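Farnesyltransferase, putative (Trypanosoma cruzi, PDB 3WCA) probably catalyses the magnesium-dependent, NAD(P)H-requiring condensation of two farnesyl diphosphate molecules into squalene, the first committed step towards lanosterol. Local coordinates at residues R65-V70 with E107-L111; I135-M139 with L167-G171; Y157-C161 with Q201-I206. The protein carries 1 engineered substitution. One frame throughout, in Å; residues are numbered along the deposited sequence.

Contact 1 of 3, residues R65-V70 with E107-L111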
loop_
_atom_site.group_PDB
_atom_site.type_symbol
_atom_site.label_atom_id
_atom_site.label_comp_id
_atom_site.label_asym_id
_atom_site.label_seq_id
_atom_site.Cartn_x
_atom_site.Cartn_y
_atom_site.Cartn_z
ATOM N N ARG A 65 3.171 0.429 -11.411
ATOM C CA ARG A 65 4.543 0.677 -11.017
ATOM C C ARG A 65 5.173 1.652 -12.002
ATOM O O ARG A 65 6.014 2.474 -11.631
ATOM C CB ARG A 65 5.322 -0.629 -11.008
ATOM C CG ARG A 65 6.737 -0.463 -10.547
ATOM C CD ARG A 65 6.788 0.135 -9.153
ATOM N NE ARG A 65 8.170 0.380 -8.768
ATOM C CZ ARG A 65 8.566 0.653 -7.534
ATOM N NH1 ARG A 65 7.676 0.721 -6.547
ATOM N NH2 ARG A 65 9.856 0.847 -7.289
ATOM N N ALA A 66 4.784 1.542 -13.265
ATOM C CA ALA A 66 5.288 2.452 -14.283
ATOM C C ALA A 66 4.784 3.860 -13.929
ATOM O O ALA A 66 5.568 4.810 -13.902
ATOM C CB ALA A 66 4.779 2.033 -15.665
ATOM N N LEU A 67 3.484 3.989 -13.645
ATOM C CA LEU A 67 2.917 5.291 -13.275
ATOM C C LEU A 67 3.696 5.890 -12.119
ATOM O O LEU A 67 4.077 7.071 -12.143
ATOM C CB LEU A 67 1.463 5.169 -12.813
ATOM C CG LEU A 67 0.367 4.838 -13.814
ATOM C CD1 LEU A 67 -0.979 4.828 -13.092
ATOM C CD2 LEU A 67 0.385 5.862 -14.930
ATOM N N ASP A 68 3.899 5.073 -11.091
ATOM C CA ASP A 68 4.605 5.515 -9.905
ATOM C C ASP A 68 5.983 6.053 -10.254
ATOM O O ASP A 68 6.433 7.047 -9.688
ATOM C CB ASP A 68 4.744 4.366 -8.910
ATOM C CG ASP A 68 5.396 4.802 -7.628
ATOM O OD1 ASP A 68 4.766 5.586 -6.889
ATOM O OD2 ASP A 68 6.541 4.379 -7.368
ATOM N N THR A 69 6.650 5.387 -11.189
ATOM C CA THR A 69 7.981 5.790 -11.608
ATOM C C THR A 69 7.974 7.193 -12.230
ATOM O O THR A 69 8.917 7.965 -12.048
ATOM C CB THR A 69 8.564 4.758 -12.596
ATOM O OG1 THR A 69 8.714 3.504 -11.921
ATOM C CG2 THR A 69 9.915 5.200 -13.112
ATOM N N VAL A 70 6.912 7.528 -12.959
ATOM C CA VAL A 70 6.823 8.858 -13.555
ATOM C C VAL A 70 6.520 9.887 -12.453
ATOM O O VAL A 70 7.157 10.938 -12.372
ATOM C CB VAL A 70 5.719 8.921 -14.638
ATOM C CG1 VAL A 70 5.566 10.355 -15.147
ATOM C CG2 VAL A 70 6.071 7.994 -15.791
ATOM N N GLU A 107 13.466 0.352 -12.600
ATOM C CA GLU A 107 12.244 1.071 -12.937
ATOM C C GLU A 107 12.434 1.692 -14.315
ATOM O O GLU A 107 11.558 1.623 -15.175
ATOM C CB GLU A 107 11.974 2.163 -11.901
ATOM C CG GLU A 107 11.487 1.639 -10.560
ATOM C CD GLU A 107 11.606 2.665 -9.451
ATOM O OE1 GLU A 107 11.304 3.854 -9.703
ATOM O OE2 GLU A 107 11.993 2.282 -8.325
ATOM N N ARG A 108 13.602 2.292 -14.511
ATOM C CA ARG A 108 13.955 2.927 -15.772
ATOM C C ARG A 108 13.798 1.879 -16.878
ATOM O O ARG A 108 13.195 2.136 -17.923
ATOM C CB ARG A 108 15.404 3.417 -15.681
ATOM C CG ARG A 108 15.859 4.405 -16.739
ATOM C CD ARG A 108 17.336 4.729 -16.525
ATOM N NE ARG A 108 17.892 5.610 -17.550
ATOM C CZ ARG A 108 17.593 6.901 -17.678
ATOM N NH1 ARG A 108 16.735 7.474 -16.844
ATOM N NH2 ARG A 108 18.155 7.620 -18.642
ATOM N N GLU A 109 14.328 0.689 -16.621
ATOM C CA GLU A 109 14.262 -0.416 -17.573
ATOM C C GLU A 109 12.817 -0.839 -17.849
ATOM O O GLU A 109 12.479 -1.223 -18.969
ATOM C CB GLU A 109 15.049 -1.605 -17.026
ATOM C CG GLU A 109 15.303 -2.721 -18.023
ATOM C CD GLU A 109 15.954 -3.925 -17.362
ATOM O OE1 GLU A 109 16.740 -3.722 -16.414
ATOM O OE2 GLU A 109 15.686 -5.069 -17.788
ATOM N N LEU A 110 11.972 -0.776 -16.821
ATOM C CA LEU A 110 10.567 -1.153 -16.965
ATOM C C LEU A 110 9.908 -0.297 -18.042
ATOM O O LEU A 110 9.183 -0.799 -18.904
ATOM C CB LEU A 110 9.827 -0.966 -15.638
ATOM C CG LEU A 110 8.304 -1.134 -15.645
ATOM C CD1 LEU A 110 7.917 -2.519 -16.120
ATOM C CD2 LEU A 110 7.772 -0.889 -14.236
ATOM N N LEU A 111 10.172 0.999 -17.996
ATOM C CA LEU A 111 9.595 1.899 -18.973
ATOM C C LEU A 111 10.226 1.773 -20.361
ATOM O O LEU A 111 9.512 1.794 -21.354
ATOM C CB LEU A 111 9.686 3.339 -18.466
ATOM C CG LEU A 111 8.771 3.604 -17.267
ATOM C CD1 LEU A 111 9.111 4.946 -16.647
ATOM C CD2 LEU A 111 7.317 3.573 -17.715
#
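Arg65 and Glu107 form the charged end of this contact, where guanidinium NH2 lies 2.8 Å from carboxylate OE2. OE2 sits at the guanidinium edge, near its plane, but the two planes are 83° apart and the N-H points poorly at the oxygen (121°). The hydrogen bond within this salt bridge is therefore weak, and charge attraction probably does most of the work. The first torsion of Arg65, with CG trans to the main-chain nitrogen, lays CG against Leu110 CD2 at 3.9 Å, and a bend at chi2 turns the rest of the chain to Glu107; NE is buried with no partner in the model. Thr69 lies beside the Glu107 chain, its OG1 3.5 Å from Glu107 CB. Its methyl CG2 reaches the tip of Leu111 at CD1 (3.6 Å), while the other Leu111 methyl, CD2, rests on Ala66 CB, also at 3.6 Å. The shell behind begins with the Thr69 hydroxyl, which bonds to Arg65 O (OG1 to O 2.9 Å). The same oxygen takes Thr69 N from the opposite face of its plane; two bonds grip it, and the first of them holds the threonine side chain's rotation. Asp68 OD2 stands 3.9 Å above one guanidinium face of Arg65, towards the rim, with no N-H pointing at it: a long ion pair that completes a network of Arg65, Asp68 and Glu107. Segments 65-70 and 107-111 cross at 116°, and helix 26-38 adds Val38 against Arg65 and Glu107 and Ile34 against Leu110. Asp68 binds magnesium together with Glu71 and Asp72. Arg65 and Glu107 probably belong to the second shell around the aspartate-rich DxxED motif of the squalene/phytoene synthase family, within its all-helical isoprenoid synthase fold.

Contact 2 of 3, residues I135-M139 with L167-G171. With FPS (S-[(2E,6E)-3,7,11-trimethyldodeca-2,6,10-trienyl] trihydrogen thiodiphosphate), chain E.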
loop_
_atom_site.group_PDB
_atom_site.type_symbol
_atom_site.label_atom_id
_atom_site.label_comp_id
_atom_site.label_asym_id
_atom_site.label_seq_id
_atom_site.Cartn_x
_atom_site.Cartn_y
_atom_site.Cartn_z
ATOM N N ILE A 135 -8.357 1.164 -13.669
ATOM C CA ILE A 135 -7.694 1.591 -12.444
ATOM C C ILE A 135 -6.495 2.456 -12.797
ATOM O O ILE A 135 -6.222 3.444 -12.128
ATOM C CB ILE A 135 -7.219 0.377 -11.596
ATOM C CG1 ILE A 135 -8.423 -0.487 -11.198
ATOM C CG2 ILE A 135 -6.505 0.860 -10.341
ATOM C CD1 ILE A 135 -9.471 0.250 -10.402
ATOM N N CYS A 136 -5.785 2.080 -13.855
ATOM C CA CYS A 136 -4.606 2.826 -14.311
ATOM C C CYS A 136 -4.912 4.304 -14.562
ATOM O O CYS A 136 -4.182 5.189 -14.118
ATOM C CB CYS A 136 -4.062 2.209 -15.593
ATOM S SG CYS A 136 -2.699 3.135 -16.275
ATOM N N GLU A 137 -6.000 4.550 -15.284
ATOM C CA GLU A 137 -6.436 5.902 -15.606
ATOM C C GLU A 137 -6.823 6.695 -14.351
ATOM O O GLU A 137 -6.368 7.823 -14.154
ATOM C CB GLU A 137 -7.626 5.844 -16.572
ATOM C CG GLU A 137 -8.213 7.200 -16.902
ATOM C CD GLU A 137 -9.135 7.166 -18.110
ATOM O OE1 GLU A 137 -10.126 6.402 -18.093
ATOM O OE2 GLU A 137 -8.859 7.913 -19.074
ATOM N N ARG A 138 -7.670 6.113 -13.509
ATOM C CA ARG A 138 -8.086 6.794 -12.295
ATOM C C ARG A 138 -6.914 7.099 -11.347
ATOM O O ARG A 138 -6.880 8.162 -10.730
ATOM C CB ARG A 138 -9.164 5.972 -11.587
ATOM C CG ARG A 138 -10.493 5.953 -12.345
ATOM C CD ARG A 138 -11.436 4.878 -11.825
ATOM N NE ARG A 138 -11.901 5.148 -10.467
ATOM C CZ ARG A 138 -12.590 4.276 -9.740
ATOM N NH1 ARG A 138 -12.876 3.086 -10.252
ATOM N NH2 ARG A 138 -12.999 4.589 -8.513
ATOM N N MET A 139 -5.949 6.187 -11.230
ATOM C CA MET A 139 -4.803 6.443 -10.351
ATOM C C MET A 139 -3.933 7.550 -10.930
ATOM O O MET A 139 -3.437 8.417 -10.208
ATOM C CB MET A 139 -3.937 5.189 -10.170
ATOM C CG MET A 139 -2.613 5.473 -9.420
ATOM S SD MET A 139 -1.630 3.979 -9.068
ATOM C CE MET A 139 -2.894 3.044 -8.111
ATOM N N LEU A 167 -7.176 2.161 -4.596
ATOM C CA LEU A 167 -7.628 1.719 -5.910
ATOM C C LEU A 167 -7.026 0.361 -6.287
ATOM O O LEU A 167 -7.618 -0.397 -7.061
ATOM C CB LEU A 167 -7.282 2.764 -6.976
ATOM C CG LEU A 167 -8.229 3.970 -7.063
ATOM C CD1 LEU A 167 -7.725 4.957 -8.091
ATOM C CD2 LEU A 167 -9.627 3.484 -7.444
ATOM N N VAL A 168 -5.840 0.067 -5.761
ATOM C CA VAL A 168 -5.216 -1.221 -6.035
ATOM C C VAL A 168 -6.163 -2.214 -5.377
ATOM O O VAL A 168 -6.435 -3.283 -5.911
ATOM C CB VAL A 168 -3.818 -1.329 -5.387
ATOM C CG1 VAL A 168 -3.203 -2.677 -5.704
ATOM C CG2 VAL A 168 -2.915 -0.204 -5.898
ATOM N N GLY A 169 -6.691 -1.826 -4.221
ATOM C CA GLY A 169 -7.626 -2.675 -3.506
ATOM C C GLY A 169 -8.878 -2.911 -4.337
ATOM O O GLY A 169 -9.410 -4.029 -4.367
ATOM N N HIS A 170 -9.363 -1.856 -4.995
ATOM C CA HIS A 170 -10.546 -1.965 -5.847
ATOM C C HIS A 170 -10.207 -2.912 -6.996
ATOM O O HIS A 170 -10.894 -3.907 -7.214
ATOM C CB HIS A 170 -10.948 -0.596 -6.423
ATOM C CG HIS A 170 -11.616 0.315 -5.437
ATOM N ND1 HIS A 170 -12.463 1.332 -5.821
ATOM C CD2 HIS A 170 -11.576 0.353 -4.084
ATOM C CE1 HIS A 170 -12.921 1.955 -4.750
ATOM N NE2 HIS A 170 -12.397 1.381 -3.681
ATOM N N GLY A 171 -9.136 -2.583 -7.713
ATOM C CA GLY A 171 -8.683 -3.383 -8.838
ATOM C C GLY A 171 -8.561 -4.863 -8.521
ATOM O O GLY A 171 -9.145 -5.692 -9.220
HETATM C C1 FPS E . 4.289 -0.133 -2.061
HETATM S S1 FPS E . 5.190 -1.157 -3.326
HETATM C C2 FPS E . 2.753 -0.209 -2.315
HETATM C C3 FPS E . 1.689 -0.244 -1.419
HETATM C C4 FPS E . 1.833 -0.200 0.086
HETATM C C5 FPS E . 0.300 -0.347 -2.005
HETATM C C6 FPS E . -0.142 -1.726 -2.588
HETATM C C7 FPS E . -1.590 -1.922 -2.192
HETATM C C8 FPS E . -2.275 -3.075 -2.175
HETATM C C10 FPS E . -3.749 -2.981 -1.737
HETATM C C9 FPS E . -1.674 -4.431 -2.562
HETATM C C11 FPS E . -4.239 -4.254 -1.084
HETATM C C12 FPS E . -5.744 -4.287 -1.142
HETATM C C13 FPS E . -6.501 -5.400 -1.259
HETATM C C14 FPS E . -5.924 -6.819 -1.353
HETATM C C15 FPS E . -8.017 -5.224 -1.295
HETATM P PA FPS E . 5.743 -2.977 -2.509
HETATM O O1A FPS E . 4.503 -3.669 -1.875
HETATM O O2A FPS E . 6.291 -3.821 -3.632
HETATM O O3A FPS E . 7.095 -2.948 -1.518
HETATM P PB FPS E . 7.603 -2.017 -0.198
HETATM O O1B FPS E . 8.188 -2.919 0.929
HETATM O O2B FPS E . 8.764 -1.067 -0.665
HETATM O O3B FPS E . 6.366 -1.264 0.445
#
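Leu167 O is held by Gly171 N at 2.7 Å, the helical bond of its own segment, and is roofed by Ile135, whose CG2 lies 3.7 Å away and CD1 slightly farther. No hydrogen bond joins the two segments; the contact is almost wholly apolar. Ile135 and Leu167 lie alongside each other, pointing opposite ways, and Ile135 CG1 reaches 3.7 Å from Gly171 CA, close to the backbone because the glycine carries no side chain there. Leu167 spreads its two methyls: CD1 touches Arg138 CB at 3.9 Å, and CD2 lies over one face of the Arg138 guanidinium, off towards its rim. That arginine closes the exposed margin. At the other margin Met139, bent at chi3 (-57°), swings methyl CE to within 3.9 Å of Val168 CG2. The second branch of the valine, CG1, meets FPS C8 at 3.7 Å, and Gly169 CA lies 3.4 Å from FPS C15, so the far side of helix 154-179 walls the farnesyl chain. Leu64 of helix 51-72 packs on both Met139 and Val168. The segments run nearly antiparallel (167°), a helix pair of the isoprenoid synthase fold backing its hydrophobic substrate tunnel.

Contact 3 of 3, residues Y157-C161 with Q201-I206. With FPS (S-[(2E,6E)-3,7,11-trimethyldodeca-2,6,10-trienyl] trihydrogen thiodiphosphate), chain E.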
loop_
_atom_site.group_PDB
_atom_site.type_symbol
_atom_site.label_atom_id
_atom_site.label_comp_id
_atom_site.label_asym_id
_atom_site.label_seq_id
_atom_site.Cartn_x
_atom_site.Cartn_y
_atom_site.Cartn_z
ATOM N N TYR A 157 -5.081 13.378 2.928
ATOM C CA TYR A 157 -4.306 12.175 3.249
ATOM C C TYR A 157 -5.067 10.938 2.763
ATOM O O TYR A 157 -4.544 10.150 1.981
ATOM C CB TYR A 157 -4.073 12.126 4.766
ATOM C CG TYR A 157 -3.253 10.961 5.316
ATOM C CD1 TYR A 157 -2.076 10.526 4.689
ATOM C CD2 TYR A 157 -3.602 10.370 6.531
ATOM C CE1 TYR A 157 -1.266 9.536 5.275
ATOM C CE2 TYR A 157 -2.805 9.383 7.120
ATOM C CZ TYR A 157 -1.638 8.973 6.492
ATOM O OH TYR A 157 -0.844 8.023 7.112
ATOM N N ASP A 158 -6.309 10.792 3.217
ATOM C CA ASP A 158 -7.164 9.679 2.820
ATOM C C ASP A 158 -7.389 9.576 1.318
ATOM O O ASP A 158 -7.331 8.483 0.751
ATOM C CB ASP A 158 -8.518 9.787 3.516
ATOM C CG ASP A 158 -8.477 9.268 4.931
ATOM O OD1 ASP A 158 -7.392 9.286 5.537
ATOM O OD2 ASP A 158 -9.528 8.848 5.441
ATOM N N LEU A 159 -7.651 10.703 0.662
ATOM C CA LEU A 159 -7.898 10.667 -0.774
ATOM C C LEU A 159 -6.647 10.272 -1.545
ATOM O O LEU A 159 -6.723 9.491 -2.496
ATOM C CB LEU A 159 -8.439 12.015 -1.274
ATOM C CG LEU A 159 -8.820 12.099 -2.762
ATOM C CD1 LEU A 159 -9.951 11.106 -3.072
ATOM C CD2 LEU A 159 -9.242 13.551 -3.115
ATOM N N TYR A 160 -5.496 10.800 -1.144
ATOM C CA TYR A 160 -4.254 10.452 -1.827
ATOM C C TYR A 160 -3.962 8.950 -1.658
ATOM O O TYR A 160 -3.487 8.299 -2.591
ATOM C CB TYR A 160 -3.069 11.272 -1.294
ATOM C CG TYR A 160 -1.755 10.907 -1.953
ATOM C CD1 TYR A 160 -1.441 11.367 -3.232
ATOM C CD2 TYR A 160 -0.849 10.048 -1.321
ATOM C CE1 TYR A 160 -0.258 10.975 -3.871
ATOM C CE2 TYR A 160 0.333 9.648 -1.947
ATOM C CZ TYR A 160 0.622 10.112 -3.222
ATOM O OH TYR A 160 1.778 9.708 -3.853
ATOM N N CYS A 161 -4.236 8.417 -0.468
ATOM C CA CYS A 161 -4.020 7.002 -0.206
ATOM C C CYS A 161 -4.952 6.196 -1.096
ATOM O O CYS A 161 -4.588 5.123 -1.585
ATOM C CB CYS A 161 -4.278 6.666 1.274
ATOM S SG CYS A 161 -2.951 7.225 2.386
ATOM N N GLN A 201 -0.875 1.328 2.862
ATOM C CA GLN A 201 -0.203 2.547 2.472
ATOM C C GLN A 201 0.150 3.389 3.693
ATOM O O GLN A 201 1.260 3.874 3.799
ATOM C CB GLN A 201 -1.074 3.350 1.490
ATOM C CG GLN A 201 -0.371 4.561 0.855
ATOM C CD GLN A 201 0.872 4.182 0.048
ATOM O OE1 GLN A 201 0.856 3.229 -0.725
ATOM N NE2 GLN A 201 1.947 4.940 0.218
ATOM N N LYS A 202 -0.786 3.534 4.620
ATOM C CA LYS A 202 -0.539 4.348 5.803
ATOM C C LYS A 202 0.560 3.789 6.704
ATOM O O LYS A 202 1.370 4.551 7.235
ATOM C CB LYS A 202 -1.842 4.550 6.591
ATOM C CG LYS A 202 -2.844 5.450 5.867
ATOM C CD LYS A 202 -3.991 5.871 6.774
ATOM C CE LYS A 202 -4.997 6.745 6.035
ATOM N NZ LYS A 202 -6.140 7.155 6.910
ATOM N N THR A 203 0.602 2.469 6.875
ATOM C CA THR A 203 1.638 1.878 7.711
ATOM C C THR A 203 2.990 2.149 7.064
ATOM O O THR A 203 3.964 2.430 7.753
ATOM C CB THR A 203 1.425 0.367 7.902
ATOM O OG1 THR A 203 0.143 0.148 8.507
ATOM C CG2 THR A 203 2.489 -0.213 8.828
ATOM N N ASN A 204 3.054 2.106 5.737
ATOM C CA ASN A 204 4.329 2.374 5.097
ATOM C C ASN A 204 4.686 3.849 5.221
ATOM O O ASN A 204 5.828 4.181 5.490
ATOM C CB ASN A 204 4.314 1.956 3.626
ATOM C CG ASN A 204 4.251 0.438 3.447
ATOM O OD1 ASN A 204 4.520 -0.326 4.376
ATOM N ND2 ASN A 204 3.904 0.003 2.246
ATOM N N ILE A 205 3.714 4.736 5.024
ATOM C CA ILE A 205 3.978 6.172 5.130
ATOM C C ILE A 205 4.498 6.511 6.533
ATOM O O ILE A 205 5.407 7.343 6.697
ATOM C CB ILE A 205 2.694 6.997 4.801
ATOM C CG1 ILE A 205 2.544 7.112 3.280
ATOM C CG2 ILE A 205 2.772 8.399 5.429
ATOM C CD1 ILE A 205 1.227 7.747 2.820
ATOM N N ILE A 206 3.932 5.851 7.541
ATOM C CA ILE A 206 4.350 6.061 8.914
ATOM C C ILE A 206 5.774 5.539 9.127
ATOM O O ILE A 206 6.623 6.248 9.680
ATOM C CB ILE A 206 3.412 5.342 9.903
ATOM C CG1 ILE A 206 2.040 6.011 9.898
ATOM C CG2 ILE A 206 4.016 5.353 11.301
ATOM C CD1 ILE A 206 1.004 5.307 10.762
HETATM C C1 FPS E . 4.289 -0.133 -2.061
HETATM S S1 FPS E . 5.190 -1.157 -3.326
HETATM C C2 FPS E . 2.753 -0.209 -2.315
HETATM C C3 FPS E . 1.689 -0.244 -1.419
HETATM C C4 FPS E . 1.833 -0.200 0.086
HETATM C C5 FPS E . 0.300 -0.347 -2.005
HETATM C C6 FPS E . -0.142 -1.726 -2.588
HETATM C C7 FPS E . -1.590 -1.922 -2.192
HETATM C C8 FPS E . -2.275 -3.075 -2.175
HETATM C C10 FPS E . -3.749 -2.981 -1.737
HETATM C C9 FPS E . -1.674 -4.431 -2.562
HETATM C C11 FPS E . -4.239 -4.254 -1.084
HETATM C C12 FPS E . -5.744 -4.287 -1.142
HETATM C C13 FPS E . -6.501 -5.400 -1.259
HETATM C C14 FPS E . -5.924 -6.819 -1.353
HETATM C C15 FPS E . -8.017 -5.224 -1.295
HETATM P PA FPS E . 5.743 -2.977 -2.509
HETATM O O1A FPS E . 4.503 -3.669 -1.875
HETATM O O2A FPS E . 6.291 -3.821 -3.632
HETATM O O3A FPS E . 7.095 -2.948 -1.518
HETATM P PB FPS E . 7.603 -2.017 -0.198
HETATM O O1B FPS E . 8.188 -2.919 0.929
HETATM O O2B FPS E . 8.764 -1.067 -0.665
HETATM O O3B FPS E . 6.366 -1.264 0.445
#
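Lys202 reaches across to Asp158, its NZ bonding to OD1 at 2.8 Å. The ammonium meets that oxygen from above the carboxylate plane, 38° out of it. Two more groups take the same nitrogen, Asp256 in a second salt bridge and His260 through a hydrogen bond, so NZ is satisfied three times, and the two carboxylates should favour its positive charge. Beyond CG the lysine chain is fully extended and runs aslant past Tyr157: CE comes within 3.6 Å of Tyr157 CE2, while CG touches the phenol oxygen OH at 3.5 Å. The aromatic ring is placed there by a first torsion anti to the main-chain nitrogen (chi1 -179°). One ring edge then faces Ile205, whose CD1 is 3.9 Å from Tyr157 CE1. Cys161 fills the crook between these chains, with SG 3.9 Å from Lys202 CG and 4.0 Å from Gln201 CG. Other polar groups find partners beyond the two segments. The Tyr160 hydroxyl is hydrogen-bonded to Glu71, one of the magnesium ligands, and the main-chain oxygen of Ile205 accepts from the indole of Trp222. On the ligand side Gln201 and Asn204 belong to the FPS pocket; Asn204 ND2 lies 3.3 Å from FPS O3B, and Gln201 OE1 rests against the FPS carbons C3 and C4. One face of helix 191-207 thus touches the substrate analogue, while another carries the lysine's ion pair with Asp158. The short segments cross at 113° with axes 11.3 Å apart, a spacing filled by the long side chains of Tyr157 and Lys202. In the surrounding all-helical bundle, helix 243-258 packs on Tyr157 and Ile206 through Met253, and helix 274-294 covers Thr203 on the flank of helix 191-207.

How the contacts relate
All three contacts are mainly buried, but the centre of contact 3 is about 8 Å from that of the chain and the centre of contact 1 about 17 Å, with contact 2 between and bordered by one exposed arginine. Contacts 2 and 3 share helix 154-179, and both touch FPS: contact 2 along its hydrocarbon tail, contact 3 near its diphosphate end. Contacts 1 and 2 meet directly, Leu67 CD1 packing 3.4 Å from Cys136 O. Their chemistry differs: contact 1 pairs a salt bridge, its hydrogen bond poorly aimed, with leucine packing beside the magnesium ligands, contact 2 lacks hydrogen bonds between its segments, and contact 3 buries a lysine amid several polar partners.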